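PDB 6WPX: BlEst2 from Bacillus licheniformis, which probably hydrolyses ester bonds as a lipase or esterase of the alpha/beta-hydrolase fold, and is seen here in its propeptide form with an autoinhibitory C-terminal domain. Local coordinates for residues 67-73 against 258-264; 204-209 against 246-252; 218-222 against 315-319. The contacts are given in a common frame with arbitrary orientation. Residue numbers count along the deposited sequence, not the author numbering.

Interaction 1 (67-73 against 258-264); sequences NDMAEQA and IKGNLTF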
ATOM      1  N   ASN A  67     -18.668  13.714   0.324  1.00 19.57           N
ATOM      2  CA  ASN A  67     -19.106  12.454  -0.277  1.00 18.61           C
ATOM      3  C   ASN A  67     -20.625  12.300  -0.166  1.00 23.98           C
ATOM      4  O   ASN A  67     -21.201  12.638   0.859  1.00 26.30           O
ATOM      5  CB  ASN A  67     -18.384  11.270   0.415  1.00 11.88           C
ATOM      6  CG  ASN A  67     -18.372   9.996  -0.386  1.00 18.26           C
ATOM      7  OD1 ASN A  67     -19.090   9.853  -1.384  1.00 19.53           O
ATOM      8  ND2 ASN A  67     -17.517   9.057  -0.005  1.00 14.02           N
ATOM      9  N   ASP A  68     -21.266  11.782  -1.223  1.00 19.26           N
ATOM     10  CA  ASP A  68     -22.725  11.570  -1.303  1.00 18.28           C
ATOM     11  C   ASP A  68     -23.109  10.091  -1.364  1.00 19.49           C
ATOM     12  O   ASP A  68     -24.204   9.776  -1.813  1.00 18.68           O
ATOM     13  CB  ASP A  68     -23.304  12.298  -2.531  1.00 19.18           C
ATOM     14  CG  ASP A  68     -22.815  11.746  -3.869  1.00 20.52           C
ATOM     15  OD1 ASP A  68     -21.718  11.169  -3.905  1.00 18.11           O
ATOM     16  OD2 ASP A  68     -23.555  11.854  -4.854  1.00 21.36           O
ATOM     17  N   MET A  69     -22.222   9.189  -0.923  1.00 17.53           N
ATOM     18  CA  MET A  69     -22.489   7.738  -0.951  1.00 16.55           C
ATOM     19  C   MET A  69     -23.820   7.318  -0.285  1.00 21.29           C
ATOM     20  O   MET A  69     -24.552   6.503  -0.858  1.00 20.85           O
ATOM     21  CB  MET A  69     -21.322   6.957  -0.346  1.00 16.91           C
ATOM     22  CG  MET A  69     -21.452   5.465  -0.523  1.00 17.83           C
ATOM     23  SD  MET A  69     -21.470   4.919  -2.278  1.00 17.77           S
ATOM     24  CE  MET A  69     -19.690   4.833  -2.602  1.00 13.45           C
ATOM     25  N   ALA A  70     -24.130   7.861   0.914  1.00 18.88           N
ATOM     26  CA  ALA A  70     -25.380   7.526   1.599  1.00 19.74           C
ATOM     27  C   ALA A  70     -26.605   7.918   0.738  1.00 23.81           C
ATOM     28  O   ALA A  70     -27.565   7.145   0.621  1.00 22.17           O
ATOM     29  CB  ALA A  70     -25.442   8.222   2.954  1.00 21.10           C
ATOM     30  N   GLU A  71     -26.552   9.125   0.139  1.00 19.55           N
ATOM     31  CA  GLU A  71     -27.613   9.661  -0.725  1.00 19.32           C
ATOM     32  C   GLU A  71     -27.711   8.808  -1.992  1.00 17.57           C
ATOM     33  O   GLU A  71     -28.811   8.540  -2.450  1.00 16.84           O
ATOM     34  CB  GLU A  71     -27.324  11.132  -1.064  1.00 22.23           C
ATOM     35  CG  GLU A  71     -28.372  11.808  -1.925  1.00 37.74           C
ATOM     36  CD  GLU A  71     -28.139  13.286  -2.200  1.00 64.43           C
ATOM     37  OE1 GLU A  71     -26.980  13.672  -2.479  1.00 62.45           O
ATOM     38  OE2 GLU A  71     -29.132  14.048  -2.193  1.00 56.78           O
ATOM     39  N   GLN A  72     -26.575   8.370  -2.533  1.00 14.68           N
ATOM     40  CA  GLN A  72     -26.537   7.497  -3.718  1.00 15.37           C
ATOM     41  C   GLN A  72     -27.278   6.180  -3.433  1.00 18.37           C
ATOM     42  O   GLN A  72     -28.090   5.749  -4.241  1.00 18.72           O
ATOM     43  CB  GLN A  72     -25.078   7.206  -4.127  1.00 15.35           C
ATOM     44  CG  GLN A  72     -24.387   8.414  -4.766  1.00 19.95           C
ATOM     45  CD  GLN A  72     -24.889   8.726  -6.148  1.00 24.13           C
ATOM     46  OE1 GLN A  72     -25.382   7.857  -6.875  1.00 16.97           O
ATOM     47  NE2 GLN A  72     -24.795   9.984  -6.532  1.00 16.80           N
ATOM     48  N   ALA A  73     -27.011   5.575  -2.278  1.00 16.90           N
ATOM     49  CA  ALA A  73     -27.653   4.327  -1.854  1.00 16.62           C
ATOM     50  C   ALA A  73     -29.156   4.534  -1.693  1.00 18.90           C
ATOM     51  O   ALA A  73     -29.945   3.802  -2.298  1.00 19.07           O
ATOM     52  CB  ALA A  73     -27.030   3.829  -0.550  1.00 16.84           C
ATOM     53  N   ILE A 258     -14.176   6.047  -3.628  1.00 14.83           N
ATOM     54  CA  ILE A 258     -15.282   5.975  -2.657  1.00 14.25           C
ATOM     55  C   ILE A 258     -16.302   7.068  -2.842  1.00 16.69           C
ATOM     56  O   ILE A 258     -17.264   7.122  -2.071  1.00 16.35           O
ATOM     57  CB  ILE A 258     -14.835   5.886  -1.179  1.00 16.26           C
ATOM     58  CG1 ILE A 258     -13.979   7.098  -0.752  1.00 16.34           C
ATOM     59  CG2 ILE A 258     -14.158   4.554  -0.960  1.00 16.58           C
ATOM     60  CD1 ILE A 258     -13.961   7.327   0.793  1.00 23.03           C
ATOM     61  N   LYS A 259     -16.075   7.980  -3.806  1.00 14.69           N
ATOM     62  CA  LYS A 259     -17.035   9.072  -4.060  1.00 15.55           C
ATOM     63  C   LYS A 259     -18.300   8.465  -4.658  1.00 18.38           C
ATOM     64  O   LYS A 259     -18.250   7.849  -5.727  1.00 17.10           O
ATOM     65  CB  LYS A 259     -16.437  10.152  -4.990  1.00 16.44           C
ATOM     66  CG  LYS A 259     -15.194  10.869  -4.430  1.00 26.20           C
ATOM     67  CD  LYS A 259     -15.484  11.680  -3.153  1.00 31.63           C
ATOM     68  CE  LYS A 259     -14.284  12.500  -2.707  1.00 35.30           C
ATOM     69  NZ  LYS A 259     -14.496  13.099  -1.354  1.00 26.35           N
ATOM     70  N   GLY A 260     -19.400   8.587  -3.921  1.00 15.89           N
ATOM     71  CA  GLY A 260     -20.706   8.065  -4.308  1.00 15.45           C
ATOM     72  C   GLY A 260     -21.092   8.283  -5.753  1.00 18.45           C
ATOM     73  O   GLY A 260     -21.377   7.312  -6.473  1.00 18.61           O
ATOM     74  N   ASN A 261     -21.088   9.555  -6.200  1.00 15.00           N
ATOM     75  CA  ASN A 261     -21.455   9.912  -7.583  1.00 15.85           C
ATOM     76  C   ASN A 261     -20.579   9.224  -8.642  1.00 19.04           C
ATOM     77  O   ASN A 261     -21.034   9.010  -9.756  1.00 19.12           O
ATOM     78  CB  ASN A 261     -21.471  11.425  -7.788  1.00 15.45           C
ATOM     79  CG  ASN A 261     -20.103  12.056  -7.728  1.00 29.98           C
ATOM     80  OD1 ASN A 261     -19.389  11.956  -6.734  1.00 23.56           O
ATOM     81  ND2 ASN A 261     -19.720  12.728  -8.790  1.00 25.83           N
ATOM     82  N   LEU A 262     -19.352   8.864  -8.290  1.00 14.89           N
ATOM     83  CA  LEU A 262     -18.454   8.223  -9.222  1.00 15.07           C
ATOM     84  C   LEU A 262     -18.613   6.700  -9.247  1.00 18.18           C
ATOM     85  O   LEU A 262     -18.695   6.128 -10.326  1.00 20.17           O
ATOM     86  CB  LEU A 262     -16.976   8.593  -8.917  1.00 14.81           C
ATOM     87  CG  LEU A 262     -16.565  10.099  -9.036  1.00 19.94           C
ATOM     88  CD1 LEU A 262     -15.066  10.274  -8.737  1.00 19.43           C
ATOM     89  CD2 LEU A 262     -16.862  10.666 -10.443  1.00 22.10           C
ATOM     90  N   THR A 263     -18.630   6.043  -8.087  1.00 13.94           N
ATOM     91  CA  THR A 263     -18.596   4.572  -8.078  1.00 13.73           C
ATOM     92  C   THR A 263     -19.882   3.871  -7.669  1.00 15.96           C
ATOM     93  O   THR A 263     -20.038   2.715  -8.071  1.00 15.07           O
ATOM     94  CB  THR A 263     -17.433   4.052  -7.251  1.00 19.13           C
ATOM     95  OG1 THR A 263     -17.537   4.578  -5.930  1.00 18.30           O
ATOM     96  CG2 THR A 263     -16.075   4.394  -7.889  1.00 14.31           C
ATOM     97  N   PHE A 264     -20.803   4.522  -6.922  1.00 12.62           N
ATOM     98  CA  PHE A 264     -22.053   3.823  -6.633  1.00 13.02           C
ATOM     99  C   PHE A 264     -22.737   3.342  -7.937  1.00 16.28           C
ATOM    100  O   PHE A 264     -23.112   2.167  -7.977  1.00 14.70           O
ATOM    101  CB  PHE A 264     -23.052   4.647  -5.792  1.00 15.66           C
ATOM    102  CG  PHE A 264     -24.234   3.814  -5.366  1.00 16.22           C
ATOM    103  CD1 PHE A 264     -25.342   3.669  -6.202  1.00 18.44           C
ATOM    104  CD2 PHE A 264     -24.228   3.141  -4.141  1.00 17.14           C
ATOM    105  CE1 PHE A 264     -26.399   2.825  -5.850  1.00 18.48           C
ATOM    106  CE2 PHE A 264     -25.291   2.301  -3.785  1.00 19.18           C
ATOM    107  CZ  PHE A 264     -26.380   2.161  -4.644  1.00 17.06           C
TER
HETATM  108  O   HOH W   1     -19.346  12.428  -4.054  1.00 25.88           O

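Interaction 2 (204-209 against 246-252); sequences TLAGNK and NLDTGKW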
ATOM      1  N   THR A 204     -14.363  -7.244  -6.775  1.00 14.88           N
ATOM      2  CA  THR A 204     -13.320  -6.259  -6.471  1.00 13.97           C
ATOM      3  C   THR A 204     -13.334  -5.174  -7.497  1.00 15.73           C
ATOM      4  O   THR A 204     -13.540  -5.433  -8.683  1.00 17.71           O
ATOM      5  CB  THR A 204     -11.909  -6.874  -6.354  1.00 16.81           C
ATOM      6  OG1 THR A 204     -11.458  -7.253  -7.645  1.00 17.65           O
ATOM      7  CG2 THR A 204     -11.827  -8.057  -5.363  1.00 14.64           C
ATOM      8  N   LEU A 205     -13.143  -3.958  -7.032  1.00 11.43           N
ATOM      9  CA  LEU A 205     -12.971  -2.777  -7.866  1.00 11.25           C
ATOM     10  C   LEU A 205     -11.576  -2.268  -7.547  1.00 13.18           C
ATOM     11  O   LEU A 205     -11.111  -2.384  -6.405  1.00 11.37           O
ATOM     12  CB  LEU A 205     -13.999  -1.673  -7.569  1.00 11.18           C
ATOM     13  CG  LEU A 205     -15.265  -1.683  -8.446  1.00 16.83           C
ATOM     14  CD1 LEU A 205     -16.125  -2.899  -8.124  1.00 17.46           C
ATOM     15  CD2 LEU A 205     -16.091  -0.399  -8.217  1.00 16.03           C
ATOM     16  N   ALA A 206     -10.908  -1.735  -8.554  1.00 12.05           N
ATOM     17  CA  ALA A 206      -9.579  -1.148  -8.374  1.00 12.80           C
ATOM     18  C   ALA A 206      -9.455   0.041  -9.296  1.00 15.24           C
ATOM     19  O   ALA A 206     -10.084   0.071 -10.358  1.00 13.56           O
ATOM     20  CB  ALA A 206      -8.492  -2.176  -8.676  1.00 14.36           C
ATOM     21  N   GLY A 207      -8.662   1.015  -8.881  1.00 13.21           N
ATOM     22  CA  GLY A 207      -8.403   2.203  -9.687  1.00 13.91           C
ATOM     23  C   GLY A 207      -7.026   2.161 -10.332  1.00 17.07           C
ATOM     24  O   GLY A 207      -6.132   1.450  -9.852  1.00 15.13           O
ATOM     25  N   ASN A 208      -6.844   2.911 -11.427  1.00 14.61           N
ATOM     26  CA  ASN A 208      -5.539   2.981 -12.115  1.00 15.51           C
ATOM     27  C   ASN A 208      -5.058   4.426 -12.222  1.00 17.70           C
ATOM     28  O   ASN A 208      -4.104   4.693 -12.936  1.00 15.74           O
ATOM     29  CB  ASN A 208      -5.615   2.358 -13.511  1.00 20.29           C
ATOM     30  CG  ASN A 208      -6.605   3.037 -14.416  1.00 26.47           C
ATOM     31  OD1 ASN A 208      -7.013   4.170 -14.200  1.00 20.39           O
ATOM     32  ND2 ASN A 208      -7.102   2.322 -15.384  1.00 32.74           N
ATOM     33  N   LYS A 209      -5.754   5.354 -11.564  1.00 14.26           N
ATOM     34  CA  LYS A 209      -5.393   6.765 -11.640  1.00 15.98           C
ATOM     35  C   LYS A 209      -4.488   7.132 -10.464  1.00 19.84           C
ATOM     36  O   LYS A 209      -4.808   6.812  -9.331  1.00 18.50           O
ATOM     37  CB  LYS A 209      -6.664   7.652 -11.663  1.00 17.85           C
ATOM     38  CG  LYS A 209      -6.365   9.123 -11.941  1.00 35.08           C
ATOM     39  CD  LYS A 209      -7.565   9.900 -12.485  1.00 45.96           C
ATOM     40  CE  LYS A 209      -8.393  10.539 -11.396  1.00 54.29           C
ATOM     41  NZ  LYS A 209      -9.364  11.519 -11.948  1.00 67.51           N
ATOM     42  N   ASN A 246     -13.394  -9.897 -10.619  1.00 18.91           N
ATOM     43  CA  ASN A 246     -12.445  -8.800 -10.541  1.00 17.29           C
ATOM     44  C   ASN A 246     -12.775  -7.832 -11.658  1.00 22.05           C
ATOM     45  O   ASN A 246     -12.434  -8.070 -12.823  1.00 21.94           O
ATOM     46  CB  ASN A 246     -11.022  -9.353 -10.627  1.00 16.91           C
ATOM     47  CG  ASN A 246     -10.685 -10.197  -9.436  1.00 29.52           C
ATOM     48  OD1 ASN A 246     -10.706  -9.730  -8.293  1.00 18.63           O
ATOM     49  ND2 ASN A 246     -10.325 -11.447  -9.672  1.00 19.50           N
ATOM     50  N   LEU A 247     -13.508  -6.769 -11.316  1.00 18.24           N
ATOM     51  CA  LEU A 247     -13.939  -5.809 -12.320  1.00 18.36           C
ATOM     52  C   LEU A 247     -12.772  -5.004 -12.891  1.00 21.39           C
ATOM     53  O   LEU A 247     -11.933  -4.493 -12.141  1.00 21.01           O
ATOM     54  CB  LEU A 247     -15.026  -4.874 -11.753  1.00 17.62           C
ATOM     55  CG  LEU A 247     -15.715  -3.983 -12.775  1.00 23.39           C
ATOM     56  CD1 LEU A 247     -16.544  -4.827 -13.758  1.00 24.21           C
ATOM     57  CD2 LEU A 247     -16.530  -2.865 -12.081  1.00 23.16           C
ATOM     58  N   ASP A 248     -12.741  -4.895 -14.217  1.00 16.95           N
ATOM     59  CA  ASP A 248     -11.762  -4.123 -14.972  1.00 16.69           C
ATOM     60  C   ASP A 248     -11.533  -2.788 -14.281  1.00 18.18           C
ATOM     61  O   ASP A 248     -12.469  -2.120 -13.815  1.00 13.04           O
ATOM     62  CB  ASP A 248     -12.236  -3.909 -16.425  1.00 19.39           C
ATOM     63  CG  ASP A 248     -11.194  -3.302 -17.354  1.00 30.62           C
ATOM     64  OD1 ASP A 248      -9.993  -3.593 -17.178  1.00 32.65           O
ATOM     65  OD2 ASP A 248     -11.586  -2.577 -18.285  1.00 31.60           O
ATOM     66  N   THR A 249     -10.258  -2.462 -14.122  1.00 15.33           N
ATOM     67  CA  THR A 249      -9.809  -1.264 -13.436  1.00 15.70           C
ATOM     68  C   THR A 249     -10.525  -0.019 -13.974  1.00 20.29           C
ATOM     69  O   THR A 249     -10.751   0.096 -15.178  1.00 18.96           O
ATOM     70  CB  THR A 249      -8.270  -1.223 -13.547  1.00 22.34           C
ATOM     71  OG1 THR A 249      -7.768  -2.503 -13.159  1.00 29.01           O
ATOM     72  CG2 THR A 249      -7.690  -0.325 -12.594  1.00 14.92           C
ATOM     73  N   GLY A 250     -10.932   0.858 -13.069  1.00 17.33           N
ATOM     74  CA  GLY A 250     -11.604   2.102 -13.428  1.00 17.30           C
ATOM     75  C   GLY A 250     -10.656   3.267 -13.262  1.00 20.92           C
ATOM     76  O   GLY A 250      -9.637   3.142 -12.579  1.00 20.57           O
ATOM     77  N   LYS A 251     -11.031   4.433 -13.785  1.00 17.74           N
ATOM     78  CA  LYS A 251     -10.162   5.618 -13.716  1.00 18.14           C
ATOM     79  C   LYS A 251     -10.397   6.374 -12.415  1.00 20.46           C
ATOM     80  O   LYS A 251     -10.915   7.490 -12.392  1.00 19.90           O
ATOM     81  CB  LYS A 251     -10.310   6.480 -14.972  1.00 20.17           C
ATOM     82  CG  LYS A 251     -10.008   5.700 -16.249  1.00 24.85           C
ATOM     83  CD  LYS A 251     -10.065   6.599 -17.455  1.00 23.30           C
ATOM     84  CE  LYS A 251      -9.858   5.841 -18.747  1.00 24.27           C
ATOM     85  NZ  LYS A 251      -8.453   5.384 -18.896  1.00 26.29           N
ATOM     86  N   TRP A 252     -10.072   5.693 -11.311  1.00 16.24           N
ATOM     87  CA  TRP A 252     -10.199   6.235  -9.973  1.00 15.53           C
ATOM     88  C   TRP A 252      -8.860   6.187  -9.286  1.00 17.96           C
ATOM     89  O   TRP A 252      -8.047   5.317  -9.570  1.00 15.80           O
ATOM     90  CB  TRP A 252     -11.222   5.420  -9.131  1.00 13.58           C
ATOM     91  CG  TRP A 252     -12.490   5.087  -9.864  1.00 14.59           C
ATOM     92  CD1 TRP A 252     -13.380   5.966 -10.411  1.00 18.33           C
ATOM     93  CD2 TRP A 252     -12.964   3.774 -10.197  1.00 14.43           C
ATOM     94  NE1 TRP A 252     -14.388   5.281 -11.065  1.00 17.19           N
ATOM     95  CE2 TRP A 252     -14.149   3.933 -10.959  1.00 19.06           C
ATOM     96  CE3 TRP A 252     -12.505   2.471  -9.924  1.00 15.08           C
ATOM     97  CZ2 TRP A 252     -14.882   2.836 -11.434  1.00 18.40           C
ATOM     98  CZ3 TRP A 252     -13.244   1.392 -10.373  1.00 15.84           C
ATOM     99  CH2 TRP A 252     -14.398   1.577 -11.142  1.00 16.98           C
TER
HETATM  100  O   HOH W   2     -12.684  -2.010 -11.029  1.00 16.61           O
HETATM  101  O   HOH W   3      -9.821   2.065 -17.319  1.00 41.25           O
HETATM  102  O   HOH W   4     -11.517   9.377 -10.482  1.00 26.54           O
HETATM  103  O   HOH W   5     -10.515   9.899 -14.050  1.00 32.05           O

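Interaction 3 (218-222 against 315-319); sequences FFGGV and TVHWL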
ATOM      1  N   PHE A 218       0.556  11.585  -5.606  1.00 17.01           N
ATOM      2  CA  PHE A 218       1.629  11.604  -6.623  1.00 15.89           C
ATOM      3  C   PHE A 218       2.758  10.662  -6.170  1.00 17.17           C
ATOM      4  O   PHE A 218       3.058   9.741  -6.892  1.00 14.52           O
ATOM      5  CB  PHE A 218       2.192  12.999  -6.876  1.00 17.38           C
ATOM      6  CG  PHE A 218       3.230  12.981  -7.963  1.00 19.51           C
ATOM      7  CD1 PHE A 218       2.879  12.694  -9.269  1.00 23.49           C
ATOM      8  CD2 PHE A 218       4.569  13.173  -7.679  1.00 21.08           C
ATOM      9  CE1 PHE A 218       3.833  12.658 -10.268  1.00 24.74           C
ATOM     10  CE2 PHE A 218       5.522  13.150  -8.680  1.00 23.25           C
ATOM     11  CZ  PHE A 218       5.152  12.881  -9.968  1.00 22.96           C
ATOM     12  N   PHE A 219       3.342  10.917  -4.999  1.00 15.83           N
ATOM     13  CA  PHE A 219       4.428  10.058  -4.467  1.00 15.45           C
ATOM     14  C   PHE A 219       3.991   8.590  -4.446  1.00 15.89           C
ATOM     15  O   PHE A 219       4.673   7.806  -5.020  1.00 13.26           O
ATOM     16  CB  PHE A 219       4.938  10.461  -3.086  1.00 17.43           C
ATOM     17  CG  PHE A 219       5.677   9.331  -2.417  1.00 18.48           C
ATOM     18  CD1 PHE A 219       6.910   8.917  -2.883  1.00 18.09           C
ATOM     19  CD2 PHE A 219       5.113   8.636  -1.361  1.00 17.96           C
ATOM     20  CE1 PHE A 219       7.565   7.851  -2.296  1.00 17.76           C
ATOM     21  CE2 PHE A 219       5.782   7.579  -0.769  1.00 18.85           C
ATOM     22  CZ  PHE A 219       7.005   7.184  -1.243  1.00 16.42           C
ATOM     23  N   GLY A 220       2.888   8.273  -3.767  1.00 12.14           N
ATOM     24  CA  GLY A 220       2.376   6.899  -3.711  1.00 10.38           C
ATOM     25  C   GLY A 220       2.224   6.297  -5.103  1.00 15.89           C
ATOM     26  O   GLY A 220       2.591   5.180  -5.290  1.00 15.71           O
ATOM     27  N   GLY A 221       1.671   7.074  -6.030  1.00 14.79           N
ATOM     28  CA  GLY A 221       1.475   6.626  -7.406  1.00 14.45           C
ATOM     29  C   GLY A 221       2.757   6.284  -8.146  1.00 19.04           C
ATOM     30  O   GLY A 221       2.867   5.205  -8.728  1.00 18.28           O
ATOM     31  N   VAL A 222       3.743   7.179  -8.117  1.00 16.34           N
ATOM     32  CA  VAL A 222       5.016   6.951  -8.819  1.00 15.51           C
ATOM     33  C   VAL A 222       5.838   5.882  -8.096  1.00 16.48           C
ATOM     34  O   VAL A 222       6.545   5.142  -8.746  1.00 16.96           O
ATOM     35  CB  VAL A 222       5.824   8.246  -9.134  1.00 19.75           C
ATOM     36  CG1 VAL A 222       4.997   9.225  -9.982  1.00 19.62           C
ATOM     37  CG2 VAL A 222       6.307   8.920  -7.873  1.00 19.08           C
ATOM     38  N   THR A 315      12.140  10.348 -10.537  1.00 19.66           N
ATOM     39  CA  THR A 315      11.231  11.068  -9.647  1.00 18.60           C
ATOM     40  C   THR A 315      12.030  11.089  -8.361  1.00 22.08           C
ATOM     41  O   THR A 315      12.715  10.108  -8.046  1.00 19.74           O
ATOM     42  CB  THR A 315       9.799  10.537  -9.588  1.00 20.89           C
ATOM     43  OG1 THR A 315       9.725   9.357  -8.783  1.00 18.69           O
ATOM     44  CG2 THR A 315       9.160  10.326 -10.987  1.00 21.35           C
ATOM     45  N   VAL A 316      12.039  12.232  -7.691  1.00 19.44           N
ATOM     46  CA  VAL A 316      12.878  12.485  -6.518  1.00 18.21           C
ATOM     47  C   VAL A 316      11.970  12.965  -5.407  1.00 18.80           C
ATOM     48  O   VAL A 316      11.225  13.923  -5.584  1.00 19.39           O
ATOM     49  CB  VAL A 316      13.997  13.514  -6.865  1.00 22.23           C
ATOM     50  CG1 VAL A 316      14.962  13.719  -5.698  1.00 21.20           C
ATOM     51  CG2 VAL A 316      14.765  13.108  -8.116  1.00 22.62           C
ATOM     52  N   HIS A 317      11.993  12.257  -4.285  1.00 14.09           N
ATOM     53  CA  HIS A 317      11.105  12.538  -3.173  1.00 14.24           C
ATOM     54  C   HIS A 317      11.835  12.661  -1.867  1.00 19.93           C
ATOM     55  O   HIS A 317      12.605  11.770  -1.511  1.00 19.42           O
ATOM     56  CB  HIS A 317      10.042  11.421  -3.047  1.00 13.13           C
ATOM     57  CG  HIS A 317       9.427  11.072  -4.350  1.00 15.79           C
ATOM     58  ND1 HIS A 317       8.311  11.739  -4.816  1.00 16.82           N
ATOM     59  CD2 HIS A 317       9.824  10.179  -5.279  1.00 16.16           C
ATOM     60  CE1 HIS A 317       8.072  11.243  -6.016  1.00 15.89           C
ATOM     61  NE2 HIS A 317       8.950  10.298  -6.334  1.00 16.01           N
ATOM     62  N   TRP A 318      11.538  13.728  -1.123  1.00 18.47           N
ATOM     63  CA  TRP A 318      12.071  13.883   0.223  1.00 18.79           C
ATOM     64  C   TRP A 318      10.853  13.884   1.154  1.00 20.18           C
ATOM     65  O   TRP A 318      10.117  14.865   1.216  1.00 20.80           O
ATOM     66  CB  TRP A 318      12.913  15.160   0.368  1.00 18.56           C
ATOM     67  CG  TRP A 318      13.587  15.285   1.708  1.00 20.13           C
ATOM     68  CD1 TRP A 318      13.053  15.803   2.853  1.00 23.27           C
ATOM     69  CD2 TRP A 318      14.926  14.877   2.036  1.00 19.93           C
ATOM     70  NE1 TRP A 318      13.981  15.758   3.873  1.00 22.63           N
ATOM     71  CE2 TRP A 318      15.133  15.174   3.403  1.00 23.15           C
ATOM     72  CE3 TRP A 318      15.960  14.242   1.314  1.00 20.98           C
ATOM     73  CZ2 TRP A 318      16.353  14.924   4.047  1.00 21.99           C
ATOM     74  CZ3 TRP A 318      17.156  13.956   1.968  1.00 22.23           C
ATOM     75  CH2 TRP A 318      17.354  14.326   3.309  1.00 22.84           C
ATOM     76  N   LEU A 319      10.609  12.758   1.826  1.00 16.41           N
ATOM     77  CA  LEU A 319       9.494  12.639   2.785  1.00 15.42           C
ATOM     78  C   LEU A 319       9.992  13.104   4.113  1.00 19.30           C
ATOM     79  O   LEU A 319      11.102  12.759   4.498  1.00 18.90           O
ATOM     80  CB  LEU A 319       8.982  11.198   2.906  1.00 14.85           C
ATOM     81  CG  LEU A 319       8.201  10.629   1.711  1.00 17.83           C
ATOM     82  CD1 LEU A 319       9.155  10.138   0.607  1.00 17.68           C
ATOM     83  CD2 LEU A 319       7.304   9.513   2.174  1.00 19.17           C
TER

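Interaction 1 (67-73 against 258-264)
Two helix N-termini meet in the alpha/beta-hydrolase part of the chain, and the Asx turn that leads into helix 69-75 also binds the start of helix 260-267. N67 OD1 accepts from M69 N at 3.2 Å, closing the turn, and from G260 N at 2.9 Å, while N67 ND2 donates to I258 O at 2.8 Å; one carboxamide pairs with the backbone on both flanks of K259. D68 OD1 takes N261 N at 2.9 Å and, through water 1 (2.7 Å to each), is linked to N261 OD1, and its OD2 receives Q72 NE2 at 2.8 Å. The backbones are closest at G260, whose CA lies 3.8 Å from that of M69; a CB there would clash with D68, M69 and Q72. Beyond this polar end the axes of segments 69-73 and 260-264 approach to 8.9 Å and cross at -51°. F264 packs against helix 69-75, with Q72 O and A73 N over one ring face, and M69 SD sits at the ring edge, 5.1 Å from the centroid, a Met-aromatic contact. M69 and F264 also reach strand 50-53 through F52 and I50, so both helices cover this part of the central sheet.

Interaction 2 (204-209 against 246-252)
T204, in strand 201-205, bridges N246 in parallel: T204 O accepts L247 N at 3.0 Å, and T204 OG1 donates to N246 OD1 at 2.7 Å. L205 is apolar, its CD1 4.0 Å from L247 CD2 and its CD2 3.9 Å from W252 CH2. The chains then part around water 2, which joins A206 N (3.1 Å) to D248 O (2.8 Å), and meet again where A206 O accepts G250 N at 2.9 Å. G207 CA makes CA-H...O contacts with G250 O (3.3 Å) and W252 O (3.1 Å); a CB on G207 would run into W252 O. N208 N donates to G250 O at 3.0 Å, and K209 N to W252 O at 3.0 Å, straddling the inverse gamma turn centred on K251. K209 NZ also reaches K251 O through water 5. The contact lies at the edge of the mixed central sheet, where strand 201-205 runs between 138-144 and the outermost 245-246; L247 and W252 pack on V266 of helix 260-267.

Interaction 3 (218-222 against 315-319)
F219 turns its ring edge to the face of H317, an edge-to-face (T-shaped) pair with centroids 5.1 Å apart and planes at 64°; F219 CD1 comes within 3.6 Å of H317 CG. The F219 ring is also covered by L319, whose CD1 stands over one face 4.2 Å from the centroid, a CH-pi contact, while L319 CD2 touches F219 CE2 at 3.8 Å. One turn along the helix, V222 CG2 packs against H317 NE2 at 3.4 Å and T315 OG1 at 3.6 Å. F218 adds a looser touch, its CE2 4.2 Å from H317 CE1 near the imidazole plane. The imidazole is held by polar bonds: H317 NE2 shares a 2.7 Å hydrogen bond with T315 OG1, and ND1 bonds to S356 on strand 353-360, while T315 OG1 also bonds to T384 on strand 377-386. T315, H317 and L319 point CA-to-CB at the helix, as expected of every second residue in a strand. The axes of segments 218-222 and 315-319 come within 10.0 Å, crossing at -129°. This is helix-on-sheet packing: helix 218-224 lies on one face of the five-stranded antiparallel sheet in which strand 313-320 is central, burying an aromatic and aliphatic interface.

How the interactions relate
Interactions 1 and 2 share the alpha/beta-hydrolase part of the chain, their centres 16 Å apart, and touch directly: T263 CG2 lies 3.7 Å from W252 CE2, so segment 246-252 packs on the helix that interaction 1 joins to helix 69-75. Interaction 3 is set apart, 22 Å from interaction 2 and 29 Å from interaction 1 between centres, with nearest atoms about 7 Å and 15 Å away. It packs helix 218-224, which follows strand 201-205 of interaction 2 in sequence, on the five-stranded antiparallel sheet that contains strand 313-320, and thereby joins the hydrolase part to the later beta-rich region. Its segments alternate along the chain with those of both others.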